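Local coordinates for Dps family DNA-binding stress response protein (Thermosynechococcus elongatus, PDB 2C41), which probably binds and oxidises iron and binds DNA, and so probably protects the thermophilic cyanobacterium against oxidative stress, at residues C[129-132]-C[133-137]. Numbering follows the deposited sequence.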
loop_
_atom_site.group_PDB
_atom_site.type_symbol
_atom_site.label_atom_id
_atom_site.label_comp_id
_atom_site.label_asym_id
_atom_site.label_seq_id
_atom_site.Cartn_x
_atom_site.Cartn_y
_atom_site.Cartn_z
ATOM N N ALA C 129 27.064 15.956 -15.084
ATOM C CA ALA C 129 26.908 17.269 -14.441
ATOM C C ALA C 129 25.597 17.312 -13.652
ATOM O O ALA C 129 25.552 17.799 -12.523
ATOM C CB ALA C 129 26.950 18.395 -15.469
ATOM N N ASP C 130 24.535 16.763 -14.244
ATOM C CA ASP C 130 23.223 16.725 -13.600
ATOM C C ASP C 130 23.244 15.865 -12.337
ATOM O O ASP C 130 22.675 16.250 -11.320
ATOM C CB ASP C 130 22.147 16.206 -14.563
ATOM C CG ASP C 130 20.782 16.139 -13.915
ATOM O OD1 ASP C 130 20.213 17.211 -13.615
ATOM O OD2 ASP C 130 20.297 15.018 -13.669
ATOM N N LEU C 131 23.905 14.714 -12.411
ATOM C CA LEU C 131 24.033 13.820 -11.272
ATOM C C LEU C 131 24.669 14.563 -10.095
ATOM O O LEU C 131 24.120 14.573 -8.994
ATOM C CB LEU C 131 24.848 12.573 -11.650
ATOM C CG LEU C 131 25.079 11.521 -10.560
ATOM C CD1 LEU C 131 23.766 11.035 -9.958
ATOM C CD2 LEU C 131 25.887 10.354 -11.116
ATOM N N TYR C 132 25.806 15.213 -10.341
ATOM C CA TYR C 132 26.479 15.978 -9.293
ATOM C C TYR C 132 25.616 17.126 -8.774
ATOM O O TYR C 132 25.619 17.428 -7.574
ATOM C CB TYR C 132 27.821 16.526 -9.800
ATOM C CG TYR C 132 28.898 15.475 -9.977
ATOM C CD1 TYR C 132 29.744 15.498 -11.089
ATOM C CD2 TYR C 132 29.081 14.461 -9.029
ATOM C CE1 TYR C 132 30.732 14.538 -11.255
ATOM C CE2 TYR C 132 30.067 13.497 -9.187
ATOM C CZ TYR C 132 30.891 13.545 -10.302
ATOM O OH TYR C 132 31.876 12.603 -10.437
ATOM N N THR C 133 24.888 17.762 -9.691
ATOM C CA THR C 133 24.025 18.901 -9.360
ATOM C C THR C 133 22.877 18.481 -8.438
ATOM O O THR C 133 22.531 19.204 -7.502
ATOM C CB THR C 133 23.498 19.581 -10.622
ATOM O OG1 THR C 133 24.605 20.108 -11.365
ATOM C CG2 THR C 133 22.542 20.735 -10.278
ATOM N N ARG C 134 22.302 17.309 -8.699
ATOM C CA ARG C 134 21.250 16.761 -7.834
ATOM C C ARG C 134 21.810 16.319 -6.478
ATOM O O ARG C 134 21.286 16.690 -5.419
ATOM C CB ARG C 134 20.532 15.598 -8.535
ATOM C CG ARG C 134 19.535 14.844 -7.641
ATOM C CD ARG C 134 18.597 13.948 -8.439
ATOM N NE ARG C 134 19.303 13.032 -9.339
ATOM C CZ ARG C 134 19.868 11.877 -8.977
ATOM N NH1 ARG C 134 20.478 11.136 -9.898
ATOM N NH2 ARG C 134 19.820 11.448 -7.715
ATOM N N LEU C 135 22.873 15.520 -6.514
ATOM C CA LEU C 135 23.429 14.949 -5.289
ATOM C C LEU C 135 23.965 16.003 -4.327
ATOM O O LEU C 135 23.831 15.865 -3.109
ATOM C CB LEU C 135 24.512 13.907 -5.597
ATOM C CG LEU C 135 24.093 12.641 -6.370
ATOM C CD1 LEU C 135 25.247 11.633 -6.363
ATOM C CD2 LEU C 135 22.804 12.031 -5.807
ATOM N N VAL C 136 24.566 17.059 -4.865
ATOM C CA VAL C 136 25.149 18.087 -3.995
ATOM C C VAL C 136 24.090 18.754 -3.096
ATOM O O VAL C 136 24.393 19.155 -1.975
ATOM C CB VAL C 136 26.018 19.101 -4.793
ATOM C CG1 VAL C 136 25.152 20.146 -5.483
ATOM C CG2 VAL C 136 27.061 19.763 -3.887
ATOM N N GLN C 137 22.844 18.833 -3.573
ATOM C CA GLN C 137 21.765 19.446 -2.790
ATOM C C GLN C 137 21.442 18.625 -1.540
ATOM O O GLN C 137 21.128 19.177 -0.485
ATOM C CB GLN C 137 20.518 19.662 -3.654
ATOM C CG GLN C 137 20.775 20.628 -4.815
ATOM C CD GLN C 137 19.658 20.643 -5.835
ATOM O OE1 GLN C 137 19.829 20.195 -6.989
ATOM N NE2 GLN C 137 18.495 21.132 -5.417
HETATM O O HOH W 1 21.093 12.391 -12.279
HETATM O O HOH W 2 18.407 14.453 -11.880
#
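Ala-129 O accepts two hydrogen bonds from Thr-133: from the backbone N at 2.9 Å and, from the other face of the carbonyl plane, from the hydroxyl OG1 at 2.8 Å. OG1 lies 41° out of that plane, off any lone pair; with OG1 anti to the carbonyl carbon (chi1 -63°), the hydroxyl swings back over the preceding turn. With the hydroxyl and methyl gone in an alanine here, Ala-129 O is likely to keep a single donor from this turn, and the packing of Thr-133 against Asp-130 of a second subunit to open a gap. The next three N-H groups, of Arg-134, Leu-135 and Val-136, donate to the carbonyls four residues back. Asp-130 OD2 reaches Arg-134 through two waters at the guanidinium edge, one on NH1 (2.8 Å) and one on NE (3.0 Å), each donating to the carboxylate. NH1 also forms a salt bridge with Glu-61 on helix 41-68. Leu-131 CD1 lies 3.3 Å from Arg-134 NH1, oblique to the guanidinium, and touches Leu-135 CD1 at 3.9 Å. Tyr-132 OH is hydrogen-bonded to Thr-14 OG1 on helix 6-35. A hydroxyl returned to the carbonyl four residues back is common for threonine within alpha-helices; here it lies on helix 126-149 of the ferritin-like four-helix bundle, where Leu-135 packs on Met-58 and Met-113 and Asp-130 and Thr-133 meet neighbouring subunits of the Dps dodecamer.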